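Local coordinates for protein cysteine desulfurase (Elizabethkingia anophelis NUHP1, PDB 5VPR) that probably removes sulfur from L-cysteine to give L-alanine and passes it to a carrier, using a covalently bound pyridoxal phosphate as cofactor, at residues 12-15 / 16-20; 72-75 / 76-80; 100-103 / 104-108; 216-219 / 220-223. All coordinates share one frame; numbering follows the deposited sequence.

The four contacts are local and follow one another in series, without nesting or crossing; each lies along one helix or at its cap, and none closes a long loop. Interaction 1 forms the short N-terminal helix 12-17, which leans on helix 287-303 and on the loop holding Tyr393. Interaction 2 lies midway along helix 67-87, its centre about 27 Å from that of interaction 1. Interaction 3 starts helix 101-111 beside the cofactor phosphate, on the opposite side of the chain's centre from interaction 1. Interaction 4 caps helix 219-222, just before strand 226-230 of the seven-stranded sheet, and meets the end of helix 67-87, the helix that carries interaction 2.

Interaction 1 (12-15 / 16-20); sequences IQEI and RSQFP
Glu14 and Gln18 meet one turn apart in the short N-terminal helix of this class-V aminotransferase fold, carboxylate against amide. Their planes stand 62° apart, and Gln18 NE2 gives a weak, bent hydrogen bond to Glu14 OE1 at 2.8 Å. Glu14 reaches that position with CG anti to its backbone N (chi1 -163°) and a bend at chi2, which folds the carboxylate forward along the helix. Gln18 comes to meet it extended beyond CG; its other amide atom, OE1, accepts from Lys302, so the amide spans the gap between this helix and helix 287-303. The branch end of Ile15, CD1, rests 3.9 Å from Gln18 NE2, while its CG2 runs alongside Phe19, 4.1 Å from CE1, the two side chains pointing the same way. The Phe19 ring turns its edge to the backbone: Ile15 O lies in the ring plane, 3.3 Å from CD1. Tyr393, edge-to-face, and Phe299 also meet this ring. Arg16 CG passes 3.4 Å from Ile12 O, and the side chain then bends at chi3; its NH1 forms a salt bridge with Glu398 and a hydrogen bond with Tyr393 O. Backbone bonds from Arg16 N to Ile12 O and from Ser17 N to Gln13 O keep the helical pattern, whereas Gln18 N turns back three residues to Ile15 O, 3.0 Å away and reached from above the carbonyl plane, 53° out of it.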
loop_
_atom_site.group_PDB
_atom_site.type_symbol
_atom_site.label_atom_id
_atom_site.label_comp_id
_atom_site.label_asym_id
_atom_site.label_seq_id
_atom_site.Cartn_x
_atom_site.Cartn_y
_atom_site.Cartn_z
ATOM N N ILE A 12 -16.867 -1.237 -16.272
ATOM C CA ILE A 12 -16.918 -0.678 -14.924
ATOM C C ILE A 12 -18.138 -1.185 -14.165
ATOM O O ILE A 12 -18.081 -1.384 -12.944
ATOM C CB ILE A 12 -16.883 0.862 -14.990
ATOM C CG1 ILE A 12 -16.913 1.465 -13.582
ATOM C CG2 ILE A 12 -18.032 1.404 -15.851
ATOM C CD1 ILE A 12 -15.737 1.065 -12.723
ATOM N N GLN A 13 -19.246 -1.423 -14.866
ATOM C CA GLN A 13 -20.453 -1.893 -14.194
ATOM C C GLN A 13 -20.318 -3.350 -13.766
ATOM O O GLN A 13 -20.819 -3.739 -12.707
ATOM C CB GLN A 13 -21.675 -1.697 -15.096
ATOM C CG GLN A 13 -22.117 -0.233 -15.241
ATOM C CD GLN A 13 -22.296 0.471 -13.893
ATOM O OE1 GLN A 13 -22.957 -0.042 -12.990
ATOM N NE2 GLN A 13 -21.696 1.649 -13.755
ATOM N N GLU A 14 -19.657 -4.177 -14.576
ATOM C CA GLU A 14 -19.401 -5.542 -14.136
ATOM C C GLU A 14 -18.493 -5.546 -12.914
ATOM O O GLU A 14 -18.691 -6.338 -11.984
ATOM C CB GLU A 14 -18.797 -6.358 -15.279
ATOM C CG GLU A 14 -18.871 -7.867 -15.081
ATOM C CD GLU A 14 -17.782 -8.402 -14.160
ATOM O OE1 GLU A 14 -16.762 -7.705 -13.966
ATOM O OE2 GLU A 14 -17.948 -9.521 -13.629
ATOM N N ILE A 15 -17.502 -4.649 -12.888
ATOM C CA ILE A 15 -16.598 -4.565 -11.742
ATOM C C ILE A 15 -17.370 -4.183 -10.486
ATOM O O ILE A 15 -17.243 -4.829 -9.438
ATOM C CB ILE A 15 -15.467 -3.556 -12.020
ATOM C CG1 ILE A 15 -14.581 -4.003 -13.189
ATOM C CG2 ILE A 15 -14.656 -3.302 -10.755
ATOM C CD1 ILE A 15 -14.076 -5.398 -13.067
ATOM N N ARG A 16 -18.178 -3.114 -10.570
ATOM C CA ARG A 16 -18.885 -2.619 -9.391
ATOM C C ARG A 16 -19.882 -3.642 -8.864
ATOM O O ARG A 16 -20.154 -3.679 -7.658
ATOM C CB ARG A 16 -19.613 -1.300 -9.705
ATOM C CG ARG A 16 -18.698 -0.076 -9.813
ATOM C CD ARG A 16 -19.463 1.203 -10.146
ATOM N NE ARG A 16 -20.416 1.598 -9.105
ATOM C CZ ARG A 16 -20.110 2.327 -8.034
ATOM N NH1 ARG A 16 -18.863 2.748 -7.835
ATOM N NH2 ARG A 16 -21.054 2.630 -7.154
ATOM N N SER A 17 -20.446 -4.471 -9.748
ATOM C CA SER A 17 -21.378 -5.499 -9.299
ATOM C C SER A 17 -20.716 -6.526 -8.382
ATOM O O SER A 17 -21.419 -7.232 -7.654
ATOM C CB SER A 17 -22.014 -6.194 -10.511
ATOM O OG SER A 17 -21.035 -6.850 -11.299
ATOM N N GLN A 18 -19.385 -6.617 -8.384
ATOM C CA GLN A 18 -18.701 -7.573 -7.521
ATOM C C GLN A 18 -18.507 -7.064 -6.097
ATOM O O GLN A 18 -18.069 -7.841 -5.243
ATOM C CB GLN A 18 -17.336 -7.949 -8.123
ATOM C CG GLN A 18 -17.434 -8.493 -9.557
ATOM C CD GLN A 18 -16.082 -8.834 -10.172
ATOM O OE1 GLN A 18 -15.230 -9.462 -9.536
ATOM N NE2 GLN A 18 -15.886 -8.427 -11.421
ATOM N N PHE A 19 -18.831 -5.800 -5.808
ATOM C CA PHE A 19 -18.557 -5.215 -4.495
ATOM C C PHE A 19 -19.859 -4.904 -3.776
ATOM O O PHE A 19 -20.459 -3.839 -4.006
ATOM C CB PHE A 19 -17.711 -3.951 -4.639
ATOM C CG PHE A 19 -16.320 -4.228 -5.092
ATOM C CD1 PHE A 19 -16.036 -4.404 -6.433
ATOM C CD2 PHE A 19 -15.301 -4.349 -4.170
ATOM C CE1 PHE A 19 -14.742 -4.688 -6.848
ATOM C CE2 PHE A 19 -14.010 -4.630 -4.572
ATOM C CZ PHE A 19 -13.727 -4.801 -5.910
ATOM N N PRO A 20 -20.333 -5.787 -2.895
ATOM C CA PRO A 20 -21.668 -5.573 -2.308
ATOM C C PRO A 20 -21.785 -4.274 -1.532
ATOM O O PRO A 20 -22.830 -3.618 -1.606
ATOM C CB PRO A 20 -21.862 -6.808 -1.413
ATOM C CG PRO A 20 -20.493 -7.373 -1.231
ATOM C CD PRO A 20 -19.746 -7.068 -2.490
#

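Interaction 2 (72-75 / 76-80); sequences ATEM and MEDAR
Ala72 O takes the amide of Met76 at 3.1 Å, the first of four i to i+4 bonds midway along helix 67-87. Thr73 O does the same for Glu77 N and also lies 3.4 Å from Glu77 CG; the Thr73 hydroxyl is bonded to Ser69 O and His62 N. Glu74 O accepts from Asp78 N at 2.7 Å, a nearly straight bond. The Asp78 carboxylate folds back over the same carbonyl, its CG 3.1 Å from Glu74 O, because chi1 of -68° sets CG beside the backbone N. Its oxygens and Glu74 O are all acceptors: Asp78 N makes the bond, and the carboxylate's approach is probably mildly unfavourable. The extended Glu74 side chain passes the Asp78 carboxylate with the planes 72° apart, OE2 staying 4.8 Å from OD2. Met75 O closes the series with Ala79 N, while the Met75 side chain leans on Tyr57 and Ile291. Further on, Arg80 NE and NH2 form a side-on salt bridge with Glu77 OE1 and OE2, the NH2 bond at 174° lying in the guanidinium plane. Arg80 NH1 also meets Glu281 and Val95 O. Opposite charges thus pair in Glu77 and Arg80, whereas those of Glu74 and Asp78 probably repel.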
loop_
_atom_site.group_PDB
_atom_site.type_symbol
_atom_site.label_atom_id
_atom_site.label_comp_id
_atom_site.label_asym_id
_atom_site.label_seq_id
_atom_site.Cartn_x
_atom_site.Cartn_y
_atom_site.Cartn_z
ATOM N N ALA A 72 -5.821 -27.693 3.891
ATOM C CA ALA A 72 -5.584 -26.322 4.343
ATOM C C ALA A 72 -4.156 -25.885 4.035
ATOM O O ALA A 72 -3.930 -24.767 3.556
ATOM C CB ALA A 72 -5.865 -26.204 5.845
ATOM N N THR A 73 -3.182 -26.768 4.289
ATOM C CA THR A 73 -1.778 -26.443 4.051
ATOM C C THR A 73 -1.528 -26.160 2.576
ATOM O O THR A 73 -0.864 -25.180 2.216
ATOM C CB THR A 73 -0.888 -27.598 4.526
ATOM O OG1 THR A 73 -1.131 -27.858 5.914
ATOM C CG2 THR A 73 0.587 -27.262 4.331
ATOM N N GLU A 74 -2.058 -27.022 1.706
ATOM C CA GLU A 74 -1.870 -26.867 0.268
ATOM C C GLU A 74 -2.493 -25.567 -0.239
ATOM O O GLU A 74 -1.916 -24.876 -1.090
ATOM C CB GLU A 74 -2.472 -28.077 -0.440
ATOM C CG GLU A 74 -2.268 -28.128 -1.933
ATOM C CD GLU A 74 -2.742 -29.450 -2.517
ATOM O OE1 GLU A 74 -3.183 -30.324 -1.730
ATOM O OE2 GLU A 74 -2.675 -29.612 -3.755
ATOM N N MET A 75 -3.680 -25.226 0.260
ATOM C CA MET A 75 -4.337 -23.997 -0.174
ATOM C C MET A 75 -3.526 -22.770 0.221
ATOM O O MET A 75 -3.421 -21.812 -0.555
ATOM C CB MET A 75 -5.748 -23.910 0.415
ATOM C CG MET A 75 -6.730 -24.939 -0.153
ATOM S SD MET A 75 -8.306 -24.939 0.731
ATOM C CE MET A 75 -8.882 -23.248 0.499
ATOM N N MET A 76 -2.950 -22.771 1.425
ATOM C CA MET A 76 -2.139 -21.624 1.830
ATOM C C MET A 76 -0.877 -21.534 0.988
ATOM O O MET A 76 -0.456 -20.428 0.616
ATOM C CB MET A 76 -1.786 -21.697 3.323
ATOM C CG MET A 76 -1.487 -20.314 3.923
ATOM S SD MET A 76 -1.047 -20.347 5.672
ATOM C CE MET A 76 0.700 -20.766 5.544
ATOM N N GLU A 77 -0.279 -22.690 0.646
ATOM C CA GLU A 77 0.911 -22.681 -0.201
ATOM C C GLU A 77 0.571 -22.293 -1.632
ATOM O O GLU A 77 1.369 -21.621 -2.297
ATOM C CB GLU A 77 1.626 -24.036 -0.172
ATOM C CG GLU A 77 2.273 -24.373 1.173
ATOM C CD GLU A 77 3.141 -23.233 1.724
ATOM O OE1 GLU A 77 4.009 -22.724 0.979
ATOM O OE2 GLU A 77 2.952 -22.846 2.905
ATOM N N ASP A 78 -0.603 -22.705 -2.129
ATOM C CA ASP A 78 -1.073 -22.183 -3.416
ATOM C C ASP A 78 -1.173 -20.660 -3.384
ATOM O O ASP A 78 -0.819 -19.979 -4.359
ATOM C CB ASP A 78 -2.436 -22.769 -3.776
ATOM C CG ASP A 78 -2.384 -24.253 -4.088
ATOM O OD1 ASP A 78 -1.285 -24.777 -4.369
ATOM O OD2 ASP A 78 -3.460 -24.890 -4.061
ATOM N N ALA A 79 -1.671 -20.110 -2.276
ATOM C CA ALA A 79 -1.795 -18.657 -2.160
ATOM C C ALA A 79 -0.425 -17.991 -2.151
ATOM O O ALA A 79 -0.228 -16.946 -2.792
ATOM C CB ALA A 79 -2.573 -18.283 -0.900
ATOM N N ARG A 80 0.544 -18.598 -1.463
ATOM C CA ARG A 80 1.898 -18.056 -1.495
ATOM C C ARG A 80 2.428 -17.982 -2.920
ATOM O O ARG A 80 3.103 -17.013 -3.285
ATOM C CB ARG A 80 2.845 -18.886 -0.631
ATOM C CG ARG A 80 4.194 -18.174 -0.385
ATOM C CD ARG A 80 5.218 -19.052 0.375
ATOM N NE ARG A 80 4.672 -19.759 1.548
ATOM C CZ ARG A 80 4.687 -19.311 2.806
ATOM N NH1 ARG A 80 5.199 -18.122 3.108
ATOM N NH2 ARG A 80 4.188 -20.066 3.787
#

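Interaction 3 (100-103 / 104-108); sequences GTTE and GINLV
Asn106 doubles back on Thr102 O, one turn earlier in helix 101-111, and grips it with both backbone and side chain. Asn106 CB lies 3.6 Å from Thr102 O. With chi1 at -87°, Asn106 CG is placed beside the backbone N, 3.8 Å from Thr102 O, and chi2 turns the amide so that ND2 faces back down the helix. ND2 of Asn106 then donates to Thr102 O at 3.0 Å, coming from above the carbonyl plane, while Asn106 N bonds the same oxygen from the opposite face. Thr102 O thus accepts two N-H groups, and the bond from ND2 helps fix the turn of the Asn106 amide. Asn106 ND2 also rests 3.6 Å from Thr102 CG2, which stands beside the carbonyl carbon on the side of Asn106; the two side chains run side by side. Beside this pair, Ile105 CG1 passes 3.4 Å from Thr101 O, and its CD1 comes to 4.1 Å from Thr101 CG2. Ile105 continues outward onto Trp136 and Phe205, in the layer between this helix, helix 134-142 and the central sheet. Gly100, at the N-cap, opens the helix with its carbonyl accepting Gly104 N at 3.2 Å; its backbone angles (phi 156°, psi 169°) suit a residue without CB. Thr101 OG1 bonds Ser230, and Thr102 OG1 bonds OP2 of the modified lysine at position 233, which carries the pyridoxal phosphate. A helix N terminus directed at the cofactor phosphate, with a hydroxyl bonding it, is characteristic of the fold-type I pyridoxal phosphate enzymes, to which the class-V family belongs.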
loop_
_atom_site.group_PDB
_atom_site.type_symbol
_atom_site.label_atom_id
_atom_site.label_comp_id
_atom_site.label_asym_id
_atom_site.label_seq_id
_atom_site.Cartn_x
_atom_site.Cartn_y
_atom_site.Cartn_z
ATOM N N GLY A 100 0.467 -7.461 8.133
ATOM C CA GLY A 100 0.353 -6.092 7.660
ATOM C C GLY A 100 1.716 -5.526 7.332
ATOM O O GLY A 100 2.750 -6.108 7.650
ATOM N N THR A 101 1.709 -4.366 6.668
ATOM C CA THR A 101 2.973 -3.707 6.328
ATOM C C THR A 101 3.790 -3.404 7.580
ATOM O O THR A 101 5.015 -3.608 7.611
ATOM C CB THR A 101 2.716 -2.406 5.555
ATOM O OG1 THR A 101 1.920 -2.674 4.393
ATOM C CG2 THR A 101 4.038 -1.788 5.104
ATOM N N THR A 102 3.127 -2.905 8.621
ATOM C CA THR A 102 3.828 -2.541 9.844
ATOM C C THR A 102 4.565 -3.735 10.438
ATOM O O THR A 102 5.700 -3.592 10.910
ATOM C CB THR A 102 2.838 -1.944 10.846
ATOM O OG1 THR A 102 2.277 -0.749 10.287
ATOM C CG2 THR A 102 3.527 -1.609 12.164
ATOM N N GLU A 103 3.947 -4.926 10.405
ATOM C CA GLU A 103 4.622 -6.126 10.894
ATOM C C GLU A 103 5.870 -6.428 10.073
ATOM O O GLU A 103 6.930 -6.755 10.623
ATOM C CB GLU A 103 3.662 -7.315 10.867
ATOM C CG GLU A 103 2.660 -7.374 12.024
ATOM C CD GLU A 103 1.439 -6.469 11.848
ATOM O OE1 GLU A 103 1.329 -5.743 10.820
ATOM O OE2 GLU A 103 0.581 -6.496 12.764
ATOM N N GLY A 104 5.757 -6.351 8.739
ATOM C CA GLY A 104 6.916 -6.596 7.890
ATOM C C GLY A 104 8.057 -5.648 8.199
ATOM O O GLY A 104 9.218 -6.059 8.265
ATOM N N ILE A 105 7.734 -4.376 8.442
ATOM C CA ILE A 105 8.760 -3.393 8.784
ATOM C C ILE A 105 9.444 -3.785 10.085
ATOM O O ILE A 105 10.678 -3.838 10.166
ATOM C CB ILE A 105 8.145 -1.984 8.873
ATOM C CG1 ILE A 105 7.683 -1.495 7.497
ATOM C CG2 ILE A 105 9.137 -0.996 9.489
ATOM C CD1 ILE A 105 6.937 -0.140 7.563
ATOM N N ASN A 106 8.644 -4.096 11.116
ATOM C CA ASN A 106 9.199 -4.438 12.426
ATOM C C ASN A 106 10.017 -5.715 12.363
ATOM O O ASN A 106 11.028 -5.848 13.063
ATOM C CB ASN A 106 8.077 -4.587 13.458
ATOM C CG ASN A 106 7.708 -3.269 14.099
ATOM O OD1 ASN A 106 8.411 -2.777 14.981
ATOM N ND2 ASN A 106 6.607 -2.684 13.655
ATOM N N LEU A 107 9.577 -6.674 11.548
ATOM C CA LEU A 107 10.331 -7.905 11.355
ATOM C C LEU A 107 11.745 -7.602 10.868
ATOM O O LEU A 107 12.725 -8.128 11.406
ATOM C CB LEU A 107 9.588 -8.802 10.362
ATOM C CG LEU A 107 10.033 -10.240 10.062
ATOM C CD1 LEU A 107 8.929 -10.916 9.283
ATOM C CD2 LEU A 107 11.349 -10.343 9.282
ATOM N N VAL A 108 11.873 -6.760 9.838
ATOM C CA VAL A 108 13.208 -6.441 9.340
ATOM C C VAL A 108 13.966 -5.606 10.361
ATOM O O VAL A 108 15.145 -5.856 10.628
ATOM C CB VAL A 108 13.128 -5.737 7.973
ATOM C CG1 VAL A 108 14.518 -5.215 7.544
ATOM C CG2 VAL A 108 12.554 -6.687 6.914
#

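Interaction 4 (216-219 / 220-223); sequences EIDV and QTMD
The chain leaves an extended run at Asp218, turns into the single helical turn 219-222 and quits it at Asp223, where phi is positive. Asp218 O accepts from Met222 N at 2.8 Å and Val219 O from Asp223 N. Asp218 is the N-cap of this turn: its side chain, with CG anti to the backbone N (chi1 -174°), brings OD1 to the amides of Gln220 and Thr221 in the first turn. Thr221 N reaches Asp218 OD1 at 3.2 Å, from well above the carboxylate plane, 70° out of it, and Gln220 N adds a weak bond at 3.1 Å; Asn88 ND2 also donates to OD1. The Thr221 side chain crosses that of Asp218 at about a right angle, its OG1 3.2 Å from Asp218 CG and its CG2 3.7 Å from OD2. On the buried side, Met222 sets CB 3.2 Å from Asp218 O, then bends at chi3 so that CE lies 4.3 Å from Ile217 CG2. Phe227 of strand 226-230 touches both residues, and Ile87, at the end of helix 67-87, meets Ile217 and Val219. Asp223 forms salt bridges through OD1 to Lys246 and through OD2 to Arg197.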
loop_
_atom_site.group_PDB
_atom_site.type_symbol
_atom_site.label_atom_id
_atom_site.label_comp_id
_atom_site.label_asym_id
_atom_site.label_seq_id
_atom_site.Cartn_x
_atom_site.Cartn_y
_atom_site.Cartn_z
ATOM N N GLU A 216 1.742 -2.589 -11.507
ATOM C CA GLU A 216 2.418 -3.878 -11.463
ATOM C C GLU A 216 3.753 -3.774 -10.741
ATOM O O GLU A 216 4.480 -2.792 -10.888
ATOM C CB GLU A 216 2.626 -4.418 -12.878
ATOM C CG GLU A 216 3.449 -5.707 -12.916
ATOM C CD GLU A 216 3.368 -6.439 -14.245
ATOM O OE1 GLU A 216 2.327 -6.306 -14.929
ATOM O OE2 GLU A 216 4.343 -7.151 -14.590
ATOM N N ILE A 217 4.069 -4.802 -9.954
ATOM C CA ILE A 217 5.314 -4.896 -9.204
ATOM C C ILE A 217 6.138 -6.041 -9.780
ATOM O O ILE A 217 5.617 -7.143 -9.983
ATOM C CB ILE A 217 5.037 -5.127 -7.703
ATOM C CG1 ILE A 217 4.189 -3.995 -7.115
ATOM C CG2 ILE A 217 6.344 -5.356 -6.936
ATOM C CD1 ILE A 217 4.804 -2.630 -7.245
ATOM N N ASP A 218 7.425 -5.788 -10.027
ATOM C CA ASP A 218 8.386 -6.816 -10.440
ATOM C C ASP A 218 9.624 -6.620 -9.572
ATOM O O ASP A 218 10.492 -5.797 -9.893
ATOM C CB ASP A 218 8.729 -6.711 -11.936
ATOM C CG ASP A 218 9.622 -7.857 -12.438
ATOM O OD1 ASP A 218 10.355 -8.485 -11.642
ATOM O OD2 ASP A 218 9.589 -8.132 -13.660
ATOM N N VAL A 219 9.705 -7.388 -8.480
ATOM C CA VAL A 219 10.789 -7.212 -7.527
ATOM C C VAL A 219 12.126 -7.649 -8.113
ATOM O O VAL A 219 13.175 -7.211 -7.622
ATOM C CB VAL A 219 10.516 -7.976 -6.212
ATOM C CG1 VAL A 219 9.210 -7.478 -5.543
ATOM C CG2 VAL A 219 10.485 -9.488 -6.465
ATOM N N GLN A 220 12.121 -8.495 -9.154
ATOM C CA GLN A 220 13.380 -8.892 -9.776
ATOM C C GLN A 220 13.982 -7.742 -10.568
ATOM O O GLN A 220 15.174 -7.446 -10.430
ATOM C CB GLN A 220 13.191 -10.132 -10.659
ATOM C CG GLN A 220 13.131 -11.427 -9.824
ATOM C CD GLN A 220 13.125 -12.703 -10.656
ATOM O OE1 GLN A 220 14.170 -13.153 -11.131
ATOM N NE2 GLN A 220 11.949 -13.306 -10.813
ATOM N N THR A 221 13.174 -7.060 -11.388
ATOM C CA THR A 221 13.716 -5.896 -12.081
ATOM C C THR A 221 13.889 -4.715 -11.129
ATOM O O THR A 221 14.815 -3.914 -11.299
ATOM C CB THR A 221 12.833 -5.517 -13.275
ATOM O OG1 THR A 221 11.483 -5.329 -12.841
ATOM C CG2 THR A 221 12.869 -6.608 -14.328
ATOM N N MET A 222 13.046 -4.608 -10.102
ATOM C CA MET A 222 13.205 -3.526 -9.133
ATOM C C MET A 222 14.499 -3.666 -8.335
ATOM O O MET A 222 15.065 -2.664 -7.887
ATOM C CB MET A 222 12.003 -3.492 -8.175
ATOM C CG MET A 222 12.083 -2.394 -7.105
ATOM S SD MET A 222 10.721 -2.439 -5.904
ATOM C CE MET A 222 9.327 -2.268 -7.009
ATOM N N ASP A 223 14.959 -4.891 -8.123
ATOM C CA ASP A 223 16.176 -5.151 -7.360
ATOM C C ASP A 223 16.099 -4.589 -5.935
ATOM O O ASP A 223 17.111 -4.189 -5.350
ATOM C CB ASP A 223 17.412 -4.610 -8.102
ATOM C CG ASP A 223 18.696 -5.085 -7.481
ATOM O OD1 ASP A 223 18.732 -6.273 -7.080
ATOM O OD2 ASP A 223 19.638 -4.274 -7.365
#